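Local coordinates for cytosolic malate dehydrogenase (Trichomonas vaginalis, PDB 4UUO), which probably interconverts L-malate and oxaloacetate, using NAD+ as the coenzyme, at residues K175-G183 with D262-V270. Numbering follows the deposited sequence.
Sequences KIHKVCIWG and DFVSMAIPV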
loop_
_atom_site.group_PDB
_atom_site.type_symbol
_atom_site.label_atom_id
_atom_site.label_comp_id
_atom_site.label_asym_id
_atom_site.label_seq_id
_atom_site.Cartn_x
_atom_site.Cartn_y
_atom_site.Cartn_z
ATOM N N LYS A 175 3.530 2.256 22.620
ATOM C CA LYS A 175 3.707 2.086 24.059
ATOM C C LYS A 175 3.385 0.673 24.558
ATOM O O LYS A 175 2.984 0.486 25.706
ATOM C CB LYS A 175 2.853 3.115 24.798
ATOM C CG LYS A 175 3.324 4.539 24.557
ATOM C CD LYS A 175 2.238 5.560 24.825
ATOM C CE LYS A 175 2.644 6.928 24.313
ATOM N NZ LYS A 175 1.453 7.780 24.056
ATOM N N ILE A 176 3.561 -0.311 23.678
ATOM C CA ILE A 176 3.531 -1.724 24.053
ATOM C C ILE A 176 4.890 -2.313 23.688
ATOM O O ILE A 176 5.349 -2.159 22.558
ATOM C CB ILE A 176 2.400 -2.509 23.335
ATOM C CG1 ILE A 176 1.033 -1.882 23.618
ATOM C CG2 ILE A 176 2.401 -3.973 23.765
ATOM C CD1 ILE A 176 0.527 -2.121 25.030
ATOM N N HIS A 177 5.542 -2.973 24.639
ATOM C CA HIS A 177 6.897 -3.471 24.408
ATOM C C HIS A 177 7.048 -4.941 24.791
ATOM O O HIS A 177 6.220 -5.493 25.513
ATOM C CB HIS A 177 7.924 -2.637 25.191
ATOM C CG HIS A 177 7.603 -1.175 25.253
ATOM N ND1 HIS A 177 7.827 -0.316 24.200
ATOM C CD2 HIS A 177 7.078 -0.421 26.250
ATOM C CE1 HIS A 177 7.449 0.904 24.541
ATOM N NE2 HIS A 177 6.991 0.867 25.779
ATOM N N LYS A 178 8.111 -5.559 24.282
ATOM C CA LYS A 178 8.566 -6.880 24.720
ATOM C C LYS A 178 7.542 -8.013 24.561
ATOM O O LYS A 178 7.425 -8.887 25.427
ATOM C CB LYS A 178 9.026 -6.808 26.178
ATOM C CG LYS A 178 10.220 -5.893 26.404
ATOM C CD LYS A 178 10.557 -5.768 27.880
ATOM C CE LYS A 178 11.565 -4.659 28.125
ATOM N NZ LYS A 178 11.851 -4.484 29.579
ATOM N N VAL A 179 6.810 -8.002 23.452
ATOM C CA VAL A 179 6.005 -9.158 23.082
ATOM C C VAL A 179 6.849 -10.016 22.155
ATOM O O VAL A 179 7.866 -9.550 21.636
ATOM C CB VAL A 179 4.679 -8.770 22.384
ATOM C CG1 VAL A 179 3.887 -7.786 23.238
ATOM C CG2 VAL A 179 4.947 -8.199 21.003
ATOM N N CYS A 180 6.446 -11.267 21.952
ATOM C CA CYS A 180 7.146 -12.120 21.001
ATOM C C CYS A 180 6.331 -13.339 20.605
ATOM O O CYS A 180 5.480 -13.815 21.358
ATOM C CB CYS A 180 8.500 -12.573 21.561
ATOM S SG CYS A 180 8.413 -13.548 23.089
ATOM N N ILE A 181 6.602 -13.827 19.401
ATOM C CA ILE A 181 6.078 -15.097 18.943
ATOM C C ILE A 181 7.208 -16.136 18.972
ATOM O O ILE A 181 8.321 -15.855 18.515
ATOM C CB ILE A 181 5.481 -14.979 17.517
ATOM C CG1 ILE A 181 4.219 -14.102 17.523
ATOM C CG2 ILE A 181 5.188 -16.357 16.935
ATOM C CD1 ILE A 181 3.007 -14.731 18.219
ATOM N N TRP A 182 6.928 -17.315 19.533
ATOM C CA TRP A 182 7.874 -18.435 19.519
ATOM C C TRP A 182 7.493 -19.504 18.491
ATOM O O TRP A 182 6.308 -19.743 18.243
ATOM C CB TRP A 182 7.961 -19.113 20.890
ATOM C CG TRP A 182 8.416 -18.271 22.044
ATOM C CD1 TRP A 182 7.642 -17.453 22.816
ATOM C CD2 TRP A 182 9.740 -18.207 22.596
ATOM N NE1 TRP A 182 8.402 -16.865 23.796
ATOM C CE2 TRP A 182 9.690 -17.310 23.686
ATOM C CE3 TRP A 182 10.957 -18.808 22.269
ATOM C CZ2 TRP A 182 10.817 -17.005 24.453
ATOM C CZ3 TRP A 182 12.075 -18.501 23.033
ATOM C CH2 TRP A 182 11.994 -17.611 24.114
ATOM N N GLY A 183 8.500 -20.159 17.916
ATOM C CA GLY A 183 8.290 -21.372 17.140
ATOM C C GLY A 183 7.891 -21.220 15.682
ATOM O O GLY A 183 8.495 -20.454 14.929
ATOM N N ASP A 262 13.035 -2.452 22.967
ATOM C CA ASP A 262 12.737 -3.823 23.363
ATOM C C ASP A 262 13.228 -4.816 22.309
ATOM O O ASP A 262 14.312 -4.641 21.752
ATOM C CB ASP A 262 11.234 -3.996 23.617
ATOM C CG ASP A 262 10.381 -3.625 22.416
ATOM O OD1 ASP A 262 10.030 -2.436 22.263
ATOM O OD2 ASP A 262 10.046 -4.532 21.630
ATOM N N PHE A 263 12.440 -5.856 22.044
ATOM C CA PHE A 263 12.829 -6.870 21.066
ATOM C C PHE A 263 11.698 -7.227 20.093
ATOM O O PHE A 263 10.537 -6.891 20.322
ATOM C CB PHE A 263 13.339 -8.138 21.777
ATOM C CG PHE A 263 12.452 -8.632 22.902
ATOM C CD1 PHE A 263 11.205 -9.188 22.641
ATOM C CD2 PHE A 263 12.892 -8.578 24.222
ATOM C CE1 PHE A 263 10.403 -9.657 23.678
ATOM C CE2 PHE A 263 12.096 -9.044 25.264
ATOM C CZ PHE A 263 10.853 -9.586 24.993
ATOM N N VAL A 264 12.054 -7.906 19.005
ATOM C CA VAL A 264 11.079 -8.324 18.000
ATOM C C VAL A 264 11.109 -9.832 17.779
ATOM O O VAL A 264 11.977 -10.530 18.291
ATOM C CB VAL A 264 11.322 -7.630 16.651
ATOM C CG1 VAL A 264 11.027 -6.142 16.756
ATOM C CG2 VAL A 264 12.750 -7.879 16.182
ATOM N N SER A 265 10.156 -10.330 17.005
ATOM C CA SER A 265 10.090 -11.753 16.718
ATOM C C SER A 265 10.639 -12.061 15.336
ATOM O O SER A 265 10.264 -11.425 14.345
ATOM C CB SER A 265 8.657 -12.255 16.835
ATOM O OG SER A 265 8.125 -11.901 18.094
ATOM N N MET A 266 11.539 -13.041 15.285
ATOM C CA MET A 266 12.135 -13.500 14.037
ATOM C C MET A 266 12.339 -15.015 14.059
ATOM O O MET A 266 12.925 -15.551 14.994
ATOM C CB MET A 266 13.475 -12.805 13.789
ATOM C CG MET A 266 13.383 -11.308 13.613
ATOM S SD MET A 266 14.973 -10.591 13.198
ATOM C CE MET A 266 15.403 -11.530 11.740
ATOM N N ALA A 267 11.850 -15.696 13.031
ATOM C CA ALA A 267 12.083 -17.129 12.891
ATOM C C ALA A 267 13.431 -17.373 12.225
ATOM O O ALA A 267 13.562 -17.285 11.009
ATOM C CB ALA A 267 10.960 -17.785 12.097
ATOM N N ILE A 268 14.435 -17.670 13.037
ATOM C CA ILE A 268 15.797 -17.801 12.551
ATOM C C ILE A 268 16.293 -19.230 12.734
ATOM O O ILE A 268 15.745 -19.980 13.545
ATOM C CB ILE A 268 16.734 -16.829 13.282
ATOM C CG1 ILE A 268 16.794 -17.178 14.774
ATOM C CG2 ILE A 268 16.267 -15.391 13.072
ATOM C CD1 ILE A 268 17.766 -16.332 15.567
ATOM N N PRO A 269 17.318 -19.623 11.962
ATOM C CA PRO A 269 17.939 -20.932 12.197
ATOM C C PRO A 269 18.459 -21.019 13.617
ATOM O O PRO A 269 19.216 -20.132 14.021
ATOM C CB PRO A 269 19.086 -20.968 11.190
ATOM C CG PRO A 269 18.659 -20.022 10.107
ATOM C CD PRO A 269 17.892 -18.936 10.790
ATOM N N VAL A 270 18.047 -22.041 14.363
ATOM C CA VAL A 270 18.445 -22.157 15.764
ATOM C C VAL A 270 19.960 -22.118 15.883
ATOM O O VAL A 270 20.660 -22.917 15.253
ATOM C CB VAL A 270 17.920 -23.452 16.418
ATOM C CG1 VAL A 270 18.183 -23.421 17.910
ATOM C CG2 VAL A 270 16.437 -23.614 16.164
#
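Two polar bonds join S265 and D262 to backbone N-H groups of 175-183. The stronger runs from I181 N to S265 OG, 2.8 Å with an N-H...O angle of 160°; S265 OG, anti to the carbonyl carbon (chi1 -54°), is held beside its own backbone N and faces I181 N. The same oxygen also hydrogen-bonds H158 ND1 on helix 155-169, so one hydroxyl ties together helix and both strands. At the other end, K178 N reaches D262 OD2 at 3.4 Å, a weak bond. D262 OD1 sits at the edge of the H177 ring, near its plane, whereas H177 NE2 pairs with D199.

Between these bonds, packing centres on the F263 ring. K178 CA lies over one face, 3.9 Å from the F263 ring centroid, a CH-pi contact, while V179 O meets the ring edge at F263 CE1, 3.3 Å away. C180 CB approaches F263 CE1 obliquely at 4.1 Å.

The touching parts run within 18° of parallel, yet the strands belong to separate antiparallel sheets of the C-terminal domain. I181 lies about 7 Å, side chain to side chain, from H185, the predicted proton acceptor. This chemistry implies a sheet-to-sheet junction with the buried S265 hydroxyl as its stronger polar link and F263 as its main packing surface.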